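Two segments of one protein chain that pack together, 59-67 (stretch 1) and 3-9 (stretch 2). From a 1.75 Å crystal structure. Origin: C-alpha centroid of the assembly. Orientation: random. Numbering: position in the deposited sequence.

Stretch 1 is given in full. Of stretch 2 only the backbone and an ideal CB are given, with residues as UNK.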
ATOM      1  N   MET A  59      -0.064   2.209 -15.012  1.00 19.68           N
ATOM      2  CA  MET A  59       0.527   1.068 -15.747  1.00 19.85           C
ATOM      3  C   MET A  59      -0.259  -0.201 -15.409  1.00 19.20           C
ATOM      4  O   MET A  59      -0.490  -1.042 -16.308  1.00 20.07           O
ATOM      5  CB  MET A  59       2.021   0.937 -15.415  1.00 21.64           C
ATOM      6  CG  MET A  59       2.641  -0.332 -15.933  1.00 22.60           C
ATOM      7  SD  MET A  59       2.425  -1.718 -14.829  1.00 23.08           S
ATOM      8  CE  MET A  59       3.449  -1.230 -13.433  1.00 23.55           C
ATOM      9  N   LEU A  60      -0.666  -0.392 -14.148  1.00 17.50           N
ATOM     10  CA  LEU A  60      -1.311  -1.664 -13.733  1.00 17.63           C
ATOM     11  C   LEU A  60      -2.712  -1.748 -14.353  1.00 17.64           C
ATOM     12  O   LEU A  60      -3.123  -2.847 -14.758  1.00 18.12           O
ATOM     13  CB  LEU A  60      -1.343  -1.730 -12.209  1.00 17.92           C
ATOM     14  CG  LEU A  60       0.030  -1.947 -11.575  1.00 17.83           C
ATOM     15  CD1 LEU A  60      -0.050  -1.709 -10.077  1.00 17.51           C
ATOM     16  CD2 LEU A  60       0.547  -3.347 -11.899  1.00 17.96           C
ATOM     17  N   ALA A  61      -3.362  -0.606 -14.472  1.00 16.42           N
ATOM     18  CA  ALA A  61      -4.707  -0.503 -15.088  1.00 18.01           C
ATOM     19  C   ALA A  61      -4.568  -0.758 -16.593  1.00 20.54           C
ATOM     20  O   ALA A  61      -5.245  -1.664 -17.088  1.00 20.22           O
ATOM     21  CB  ALA A  61      -5.324   0.814 -14.780  1.00 17.54           C
ATOM     22  N   ASP A  62      -3.638  -0.069 -17.248  1.00 21.96           N
ATOM     23  CA  ASP A  62      -3.530  -0.045 -18.734  1.00 28.45           C
ATOM     24  C   ASP A  62      -2.998  -1.372 -19.265  1.00 29.13           C
ATOM     25  O   ASP A  62      -3.528  -1.876 -20.286  1.00 27.07           O
ATOM     26  CB  ASP A  62      -2.617   1.077 -19.210  1.00 30.89           C
ATOM     27  CG  ASP A  62      -3.202   2.449 -18.965  1.00 36.90           C
ATOM     28  OD1 ASP A  62      -4.443   2.559 -19.006  1.00 45.85           O
ATOM     29  OD2 ASP A  62      -2.418   3.382 -18.698  1.00 42.57           O
ATOM     30  N   LYS A  63      -1.955  -1.906 -18.635  1.00 26.74           N
ATOM     31  CA  LYS A  63      -1.216  -3.063 -19.172  1.00 26.95           C
ATOM     32  C   LYS A  63      -1.835  -4.368 -18.675  1.00 25.51           C
ATOM     33  O   LYS A  63      -1.698  -5.365 -19.400  1.00 26.19           O
ATOM     34  CB  LYS A  63       0.269  -2.885 -18.857  1.00 28.77           C
ATOM     35  CG  LYS A  63       0.844  -1.558 -19.353  1.00 31.64           C
ATOM     36  CD  LYS A  63       2.336  -1.565 -19.575  1.00 36.16           C
ATOM     37  CE  LYS A  63       2.783  -0.504 -20.557  1.00 36.48           C
ATOM     38  NZ  LYS A  63       4.237  -0.264 -20.481  1.00 40.28           N
ATOM     39  N   PHE A  64      -2.453  -4.411 -17.482  1.00 24.25           N
ATOM     40  CA  PHE A  64      -2.871  -5.684 -16.843  1.00 22.57           C
ATOM     41  C   PHE A  64      -4.344  -5.667 -16.439  1.00 21.42           C
ATOM     42  O   PHE A  64      -4.779  -6.695 -15.942  1.00 21.48           O
ATOM     43  CB  PHE A  64      -1.957  -6.022 -15.653  1.00 23.00           C
ATOM     44  CG  PHE A  64      -0.510  -6.050 -16.049  1.00 22.76           C
ATOM     45  CD1 PHE A  64      -0.035  -7.089 -16.844  1.00 23.34           C
ATOM     46  CD2 PHE A  64       0.358  -5.027 -15.702  1.00 21.67           C
ATOM     47  CE1 PHE A  64       1.283  -7.100 -17.258  1.00 21.69           C
ATOM     48  CE2 PHE A  64       1.681  -5.047 -16.122  1.00 23.65           C
ATOM     49  CZ  PHE A  64       2.141  -6.088 -16.898  1.00 21.49           C
ATOM     50  N   ASP A  65      -5.065  -4.539 -16.576  1.00 20.72           N
ATOM     51  CA  ASP A  65      -6.484  -4.438 -16.168  1.00 22.30           C
ATOM     52  C   ASP A  65      -6.602  -4.704 -14.670  1.00 21.45           C
ATOM     53  O   ASP A  65      -7.635  -5.307 -14.224  1.00 20.64           O
ATOM     54  CB  ASP A  65      -7.367  -5.329 -17.055  1.00 24.50           C
ATOM     55  CG  ASP A  65      -7.269  -4.953 -18.531  1.00 30.75           C
ATOM     56  OD1 ASP A  65      -7.567  -3.775 -18.884  1.00 30.90           O
ATOM     57  OD2 ASP A  65      -6.863  -5.830 -19.330  1.00 43.36           O
ATOM     58  N   ILE A  66      -5.613  -4.238 -13.899  1.00 18.43           N
ATOM     59  CA  ILE A  66      -5.622  -4.386 -12.413  1.00 20.08           C
ATOM     60  C   ILE A  66      -5.935  -3.019 -11.815  1.00 18.80           C
ATOM     61  O   ILE A  66      -5.130  -2.076 -11.997  1.00 19.36           O
ATOM     62  CB  ILE A  66      -4.296  -4.965 -11.888  1.00 20.84           C
ATOM     63  CG1 ILE A  66      -3.990  -6.311 -12.543  1.00 24.99           C
ATOM     64  CG2 ILE A  66      -4.333  -5.066 -10.368  1.00 21.31           C
ATOM     65  CD1 ILE A  66      -2.694  -6.964 -12.083  1.00 25.12           C
ATOM     66  N   THR A  67      -7.082  -2.889 -11.170  1.00 18.50           N
ATOM     67  CA  THR A  67      -7.545  -1.588 -10.624  1.00 19.93           C
ATOM     68  C   THR A  67      -7.807  -1.678  -9.115  1.00 22.29           C
ATOM     69  O   THR A  67      -8.255  -0.652  -8.561  1.00 26.87           O
ATOM     70  CB  THR A  67      -8.788  -1.079 -11.362  1.00 21.96           C
ATOM     71  OG1 THR A  67      -9.841  -2.003 -11.110  1.00 22.34           O
ATOM     72  CG2 THR A  67      -8.585  -0.936 -12.851  1.00 23.29           C
ATOM     73  N   UNK A   3      -3.251 -12.623 -16.357  1.00 39.04           N
ATOM     74  CA  UNK A   3      -2.132 -11.751 -15.872  1.00 35.69           C
ATOM     75  C   UNK A   3      -0.805 -12.522 -15.946  1.00 33.76           C
ATOM     76  O   UNK A   3      -0.629 -13.477 -15.184  1.00 33.16           O
ATOM     77  CB  UNK A   3      -2.384 -11.281 -14.438  1.00 35.69           C
ATOM     78  N   UNK A   4       0.118 -12.073 -16.793  1.00 32.88           N
ATOM     79  CA  UNK A   4       1.499 -12.610 -16.895  1.00 32.97           C
ATOM     80  C   UNK A   4       2.355 -11.982 -15.776  1.00 31.37           C
ATOM     81  O   UNK A   4       2.783 -10.837 -15.948  1.00 30.33           O
ATOM     82  CB  UNK A   4       2.106 -12.317 -18.269  1.00 32.97           C
ATOM     83  N   UNK A   5       2.661 -12.753 -14.733  1.00 29.78           N
ATOM     84  CA  UNK A   5       3.371 -12.280 -13.510  1.00 29.30           C
ATOM     85  C   UNK A   5       4.751 -11.729 -13.904  1.00 28.79           C
ATOM     86  O   UNK A   5       5.161 -10.759 -13.292  1.00 24.32           O
ATOM     87  CB  UNK A   5       3.523 -13.411 -12.491  1.00 29.30           C
ATOM     88  N   UNK A   6       5.436 -12.296 -14.900  1.00 25.49           N
ATOM     89  CA  UNK A   6       6.768 -11.802 -15.350  1.00 23.57           C
ATOM     90  C   UNK A   6       6.693 -10.379 -15.887  1.00 23.36           C
ATOM     91  O   UNK A   6       7.591  -9.626 -15.598  1.00 22.54           O
ATOM     92  CB  UNK A   6       7.342 -12.719 -16.432  1.00 23.57           C
ATOM     93  N   UNK A   7       5.690 -10.068 -16.718  1.00 20.66           N
ATOM     94  CA  UNK A   7       5.530  -8.740 -17.311  1.00 25.59           C
ATOM     95  C   UNK A   7       5.226  -7.803 -16.151  1.00 18.96           C
ATOM     96  O   UNK A   7       5.700  -6.708 -16.228  1.00 24.18           O
ATOM     97  CB  UNK A   7       4.431  -8.707 -18.375  1.00 25.59           C
ATOM     98  N   UNK A   8       4.408  -8.224 -15.183  1.00 21.62           N
ATOM     99  CA  UNK A   8       4.030  -7.334 -14.041  1.00 20.76           C
ATOM    100  C   UNK A   8       5.330  -6.957 -13.317  1.00 19.36           C
ATOM    101  O   UNK A   8       5.588  -5.776 -13.156  1.00 17.89           O
ATOM    102  CB  UNK A   8       3.048  -8.015 -13.085  1.00 20.76           C
ATOM    103  N   UNK A   9       6.152  -7.942 -12.963  1.00 18.52           N
ATOM    104  CA  UNK A   9       7.472  -7.705 -12.304  1.00 17.79           C
ATOM    105  C   UNK A   9       8.322  -6.763 -13.158  1.00 19.27           C
ATOM    106  O   UNK A   9       8.866  -5.770 -12.627  1.00 19.79           O
ATOM    107  CB  UNK A   9       8.219  -9.022 -12.082  1.00 17.79           C
TER

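Stretch 1 offers little polar chemistry to its partner. The contact is organised around the ring of Phe64, with the tips of Leu60 and Ile66 as smaller apolar patches beside it, while Asp62 and Asp65 lie out of reach.

Position 3 has the CA nearest to that of Phe64, 6.2 Å away. Its CA-to-CB bond runs sideways, and the ideal CB sits 4.9 Å from Ile66 CD1 and 5.4 Å from Phe64 CD1. A modest apolar side chain could close that gap; valine, isoleucine or leucine would all be reasonable. The residue is Val3, chi1 p, whose CG2 comes to 4.2 Å from Ile66 CD1.

Position 4 comes just before the helix that starts at 5, with an extended backbone (phi -81°, psi 105°). Its CB also points sideways, 5.4 Å from Phe64 CE1, so stretch 1 asks little of it. The demand is local: the first turn has amide groups without helical acceptors, and aspartate, asparagine, serine or threonine could serve them. Asp4 does so, its OD1 accepting a weak capping bond from the N of position 6 at 3.2 Å. Its backbone O accepts from the N of position 8 at 3.2 Å and lies 4.2 Å from Phe64 CE1.

Positions 5 and 6 point away, with nothing of stretch 1 within 5.5 Å of either ideal CB. The contact leaves their identity free, beyond a tolerance for helix; they are Leu5 and Ala6.

Position 7 points toward stretch 1, and its ideal CB is already 3.7 Å from Phe64 CE1. The contact needs little more than that carbon, so alanine would suffice, and a longer chain would suit if it could turn aside. Glu7 does this: its CB packs 3.7 Å from Phe64 CE1, while its end leads away and OE1 finds a hydrogen bond elsewhere in the structure.

Position 8 is the most telling. Its CB points sideways, 4.4 Å from Phe64 CZ and 5.4 Å from Leu60 CD2, within reach of both an aromatic ring and a methyl. Valine, isoleucine or perhaps leucine could address both. Val8, chi1 t, splits the task: CG2 sits over one face of Phe64, 3.6 Å from the ring centroid and 8° off the normal, a CH-pi contact, while CG1 reaches 4.3 Å from Leu60 CD2.

Position 9 points away again, so many helix-compatible residues would do. It is Glu9, whose backbone N bonds to Leu5 O at 3.0 Å.

Stretch 2, residues 3-9: VDLAEVE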
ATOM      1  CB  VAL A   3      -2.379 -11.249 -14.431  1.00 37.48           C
ATOM      2  CG1 VAL A   3      -2.617 -12.385 -13.443  1.00 38.56           C
ATOM      3  CG2 VAL A   3      -1.232 -10.373 -13.956  1.00 35.14           C
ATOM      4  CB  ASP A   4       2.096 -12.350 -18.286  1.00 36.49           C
ATOM      5  CG  ASP A   4       3.443 -13.016 -18.528  1.00 39.90           C
ATOM      6  OD1 ASP A   4       4.080 -13.456 -17.542  1.00 40.88           O
ATOM      7  OD2 ASP A   4       3.852 -13.092 -19.710  1.00 45.48           O
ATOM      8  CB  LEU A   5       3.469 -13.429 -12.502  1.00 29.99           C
ATOM      9  CG  LEU A   5       4.235 -13.170 -11.198  1.00 29.22           C
ATOM     10  CD1 LEU A   5       3.686 -11.938 -10.471  1.00 27.57           C
ATOM     11  CD2 LEU A   5       4.178 -14.404 -10.292  1.00 34.17           C
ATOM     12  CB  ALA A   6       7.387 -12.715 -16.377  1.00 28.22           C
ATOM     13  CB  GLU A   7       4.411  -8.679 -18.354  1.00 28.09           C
ATOM     14  CG  GLU A   7       4.842  -8.986 -19.779  1.00 37.44           C
ATOM     15  CD  GLU A   7       6.107  -8.303 -20.240  1.00 34.94           C
ATOM     16  OE1 GLU A   7       6.128  -7.064 -20.258  1.00 38.11           O
ATOM     17  OE2 GLU A   7       7.068  -9.024 -20.554  1.00 44.17           O
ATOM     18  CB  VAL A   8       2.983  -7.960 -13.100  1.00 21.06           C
ATOM     19  CG1 VAL A   8       2.715  -7.066 -11.899  1.00 20.37           C
ATOM     20  CG2 VAL A   8       1.686  -8.293 -13.842  1.00 20.85           C
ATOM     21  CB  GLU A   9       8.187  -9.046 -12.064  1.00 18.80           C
ATOM     22  CG  GLU A   9       7.402  -9.999 -11.175  1.00 21.80           C
ATOM     23  CD  GLU A   9       7.935 -11.417 -11.267  1.00 24.20           C
ATOM     24  OE1 GLU A   9       8.594 -11.717 -12.294  1.00 25.79           O
ATOM     25  OE2 GLU A   9       7.729 -12.170 -10.306  1.00 25.34           O
TER
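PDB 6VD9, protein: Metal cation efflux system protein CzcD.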